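Local coordinates for protein type III pantothenate kinase (PDB 2NRH) that probably phosphorylates pantothenate with ATP, the first step of coenzyme A biosynthesis, as a homodimeric kinase that uses potassium or ammonium as cofactor, at residues F110-I115 with Y159-D164. The protein carries 2 engineered substitutions. Numbering follows the deposited sequence.
Sequences FILPGI and YLLIKD
Phe-110 carries its CG between the backbone N and the carbonyl carbon (chi1 56°), and Leu-161 sets its own CG beside the backbone N, anti to the carbonyl carbon (chi1 -78°); with these turns the phenyl ring reaches from the strand to the helix, where the leucine meets it. The ring leads with CE1, which lies 3.9 Å from CD2 of Leu-161 and equally near its CB, while CZ comes within 4.1 Å of that CB. The methyl approaches the ring obliquely. The second branch of Leu-161 turns to Leu-112: its CD1 is 3.8 Å from CD1 and 3.9 Å from CD2 of that residue, touching both methyls of the fork. One branched leucine thus serves two neighbours, a methyl for each. No hydrogen bond crosses the contact, and all three side chains are buried, a setting that suits leucine and phenylalanine, which have no polar side-chain group to satisfy. The backbones stay well apart, with CA of Phe-110 and CA of Leu-161 separated by 9.6 Å, and side chains from both segments fill the space. Phe-110 and Leu-112 both point to the helix, and the intervening Ile-111 lies on the other face of the strand, against Tyr-70, a predicted substrate-binding residue. Strand 105-113 is the outermost, within its chain, of a mixed sheet with the 3-2-1-4-5 order of the actin-like ATPase (ASKHA) fold, bonded to strand 95-102, and helix 146-165 packs on its face; Tyr-152 and Gly-157 of the second subunit, touching Phe-110 and Leu-161 respectively, carry this apolar layer into the dimer interface.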
ATOM      1  N   PHE B 110     -12.499  -1.778  -3.711  1.00 46.81           N
ATOM      2  CA  PHE B 110     -11.535  -1.272  -2.728  1.00 46.74           C
ATOM      3  C   PHE B 110     -10.378  -0.527  -3.340  1.00 46.00           C
ATOM      4  O   PHE B 110     -10.194  -0.538  -4.559  1.00 45.34           O
ATOM      5  CB  PHE B 110     -11.022  -2.367  -1.802  1.00 46.73           C
ATOM      6  CG  PHE B 110     -10.400  -3.520  -2.519  1.00 49.06           C
ATOM      7  CD1 PHE B 110      -8.995  -3.620  -2.600  1.00 49.40           C
ATOM      8  CD2 PHE B 110     -11.208  -4.521  -3.100  1.00 48.07           C
ATOM      9  CE1 PHE B 110      -8.395  -4.695  -3.279  1.00 51.34           C
ATOM     10  CE2 PHE B 110     -10.621  -5.627  -3.758  1.00 53.27           C
ATOM     11  CZ  PHE B 110      -9.208  -5.727  -3.868  1.00 50.60           C
ATOM     12  N   ILE B 111      -9.596   0.086  -2.453  1.00 45.08           N
ATOM     13  CA  ILE B 111      -8.618   1.101  -2.844  1.00 44.69           C
ATOM     14  C   ILE B 111      -7.248   0.819  -2.240  1.00 44.41           C
ATOM     15  O   ILE B 111      -7.056   0.374  -1.043  1.00 44.08           O
ATOM     16  CB  ILE B 111      -9.092   2.582  -2.461  1.00 45.04           C
ATOM     17  CG1 ILE B 111     -10.516   2.842  -2.928  1.00 41.51           C
ATOM     18  CG2 ILE B 111      -8.107   3.669  -2.960  1.00 43.12           C
ATOM     19  CD1 ILE B 111     -11.123   4.011  -2.239  1.00 44.83           C
ATOM     20  N   LEU B 112      -6.279   1.093  -3.071  1.00 42.81           N
ATOM     21  CA  LEU B 112      -4.883   0.910  -2.670  1.00 44.24           C
ATOM     22  C   LEU B 112      -4.115   2.182  -2.992  1.00 43.09           C
ATOM     23  O   LEU B 112      -4.491   2.905  -3.920  1.00 42.46           O
ATOM     24  CB  LEU B 112      -4.363  -0.256  -3.517  1.00 44.61           C
ATOM     25  CG  LEU B 112      -4.178  -1.705  -3.038  1.00 47.89           C
ATOM     26  CD1 LEU B 112      -5.079  -2.072  -1.991  1.00 51.68           C
ATOM     27  CD2 LEU B 112      -4.233  -2.717  -4.175  1.00 45.75           C
ATOM     28  N   PRO B 113      -2.976   2.424  -2.340  1.00 43.63           N
ATOM     29  CA  PRO B 113      -2.222   3.544  -2.963  1.00 44.16           C
ATOM     30  C   PRO B 113      -1.768   3.224  -4.395  1.00 44.91           C
ATOM     31  O   PRO B 113      -1.548   2.034  -4.741  1.00 45.62           O
ATOM     32  CB  PRO B 113      -0.975   3.720  -2.038  1.00 44.00           C
ATOM     33  CG  PRO B 113      -1.310   2.999  -0.760  1.00 42.13           C
ATOM     34  CD  PRO B 113      -2.198   1.808  -1.255  1.00 43.49           C
ATOM     35  N   GLY B 114      -1.691   4.259  -5.226  1.00 44.94           N
ATOM     36  CA  GLY B 114      -0.942   4.197  -6.471  1.00 45.01           C
ATOM     37  C   GLY B 114       0.528   3.916  -6.235  1.00 45.25           C
ATOM     38  O   GLY B 114       1.057   4.171  -5.152  1.00 45.72           O
ATOM     39  N   ILE B 115       1.177   3.372  -7.242  1.00 45.89           N
ATOM     40  CA  ILE B 115       2.571   2.905  -7.170  1.00 48.49           C
ATOM     41  C   ILE B 115       3.576   4.003  -6.819  1.00 49.46           C
ATOM     42  O   ILE B 115       4.462   3.782  -5.951  1.00 51.59           O
ATOM     43  CB  ILE B 115       2.977   2.163  -8.494  1.00 48.88           C
ATOM     44  CG1 ILE B 115       2.129   0.901  -8.660  1.00 48.87           C
ATOM     45  CG2 ILE B 115       4.467   1.792  -8.522  1.00 49.17           C
ATOM     46  CD1 ILE B 115       2.451   0.166  -9.936  1.00 50.94           C
ATOM     47  N   TYR B 159      -0.898  -7.882  -6.768  1.00 54.83           N
ATOM     48  CA  TYR B 159      -1.173  -9.126  -7.466  1.00 55.75           C
ATOM     49  C   TYR B 159      -2.117 -10.038  -6.660  1.00 55.32           C
ATOM     50  O   TYR B 159      -3.081 -10.528  -7.185  1.00 55.27           O
ATOM     51  CB  TYR B 159       0.129  -9.881  -7.843  1.00 57.56           C
ATOM     52  CG  TYR B 159      -0.163 -11.249  -8.441  1.00 59.78           C
ATOM     53  CD1 TYR B 159      -0.430 -11.391  -9.808  1.00 62.45           C
ATOM     54  CD2 TYR B 159      -0.244 -12.397  -7.631  1.00 62.35           C
ATOM     55  CE1 TYR B 159      -0.734 -12.652 -10.370  1.00 60.59           C
ATOM     56  CE2 TYR B 159      -0.572 -13.653  -8.179  1.00 61.24           C
ATOM     57  CZ  TYR B 159      -0.805 -13.766  -9.548  1.00 61.22           C
ATOM     58  OH  TYR B 159      -1.081 -15.009 -10.109  1.00 62.06           O
ATOM     59  N   LEU B 160      -1.847 -10.257  -5.383  1.00 55.65           N
ATOM     60  CA  LEU B 160      -2.703 -11.149  -4.617  1.00 56.22           C
ATOM     61  C   LEU B 160      -4.076 -10.593  -4.320  1.00 57.36           C
ATOM     62  O   LEU B 160      -5.059 -11.346  -4.404  1.00 58.61           O
ATOM     63  CB  LEU B 160      -2.033 -11.632  -3.321  1.00 56.53           C
ATOM     64  CG  LEU B 160      -0.745 -12.471  -3.377  1.00 55.18           C
ATOM     65  CD1 LEU B 160      -0.150 -12.603  -1.997  1.00 53.11           C
ATOM     66  CD2 LEU B 160      -1.052 -13.831  -3.992  1.00 51.58           C
ATOM     67  N   LEU B 161      -4.176  -9.302  -3.972  1.00 57.01           N
ATOM     68  CA  LEU B 161      -5.500  -8.688  -3.834  1.00 56.63           C
ATOM     69  C   LEU B 161      -6.313  -8.815  -5.094  1.00 56.96           C
ATOM     70  O   LEU B 161      -7.497  -9.135  -5.027  1.00 57.85           O
ATOM     71  CB  LEU B 161      -5.448  -7.221  -3.412  1.00 55.68           C
ATOM     72  CG  LEU B 161      -5.170  -7.088  -1.933  1.00 55.84           C
ATOM     73  CD1 LEU B 161      -4.445  -5.779  -1.730  1.00 53.00           C
ATOM     74  CD2 LEU B 161      -6.476  -7.216  -1.081  1.00 51.64           C
ATOM     75  N   ILE B 162      -5.717  -8.574  -6.244  1.00 57.12           N
ATOM     76  CA  ILE B 162      -6.521  -8.683  -7.438  1.00 59.41           C
ATOM     77  C   ILE B 162      -6.916 -10.125  -7.800  1.00 61.26           C
ATOM     78  O   ILE B 162      -8.015 -10.339  -8.310  1.00 60.67           O
ATOM     79  CB  ILE B 162      -5.876  -8.043  -8.627  1.00 59.37           C
ATOM     80  CG1 ILE B 162      -5.841  -6.517  -8.455  1.00 58.45           C
ATOM     81  CG2 ILE B 162      -6.588  -8.492  -9.906  1.00 57.53           C
ATOM     82  CD1 ILE B 162      -4.775  -5.883  -9.323  1.00 60.01           C
ATOM     83  N   LYS B 163      -6.020 -11.080  -7.525  1.00 62.85           N
ATOM     84  CA  LYS B 163      -6.254 -12.496  -7.787  1.00 64.82           C
ATOM     85  C   LYS B 163      -7.417 -12.992  -6.939  1.00 64.58           C
ATOM     86  O   LYS B 163      -8.294 -13.687  -7.413  1.00 64.56           O
ATOM     87  CB  LYS B 163      -5.001 -13.349  -7.488  1.00 65.09           C
ATOM     88  CG  LYS B 163      -4.873 -14.590  -8.399  1.00 68.52           C
ATOM     89  CD  LYS B 163      -4.407 -15.829  -7.666  1.00 73.30           C
ATOM     90  CE  LYS B 163      -2.891 -15.921  -7.580  1.00 77.80           C
ATOM     91  NZ  LYS B 163      -2.321 -17.090  -8.358  1.00 78.71           N
ATOM     92  N   ASP B 164      -7.403 -12.605  -5.686  1.00 64.58           N
ATOM     93  CA  ASP B 164      -8.424 -12.994  -4.754  1.00 65.75           C
ATOM     94  C   ASP B 164      -9.804 -12.415  -5.139  1.00 66.33           C
ATOM     95  O   ASP B 164     -10.821 -13.090  -4.991  1.00 66.64           O
ATOM     96  CB  ASP B 164      -8.002 -12.500  -3.371  1.00 65.76           C
ATOM     97  CG  ASP B 164      -9.001 -12.797  -2.324  1.00 66.76           C
ATOM     98  OD1 ASP B 164      -9.118 -13.968  -1.919  1.00 71.57           O
ATOM     99  OD2 ASP B 164      -9.672 -11.861  -1.873  1.00 69.21           O
TER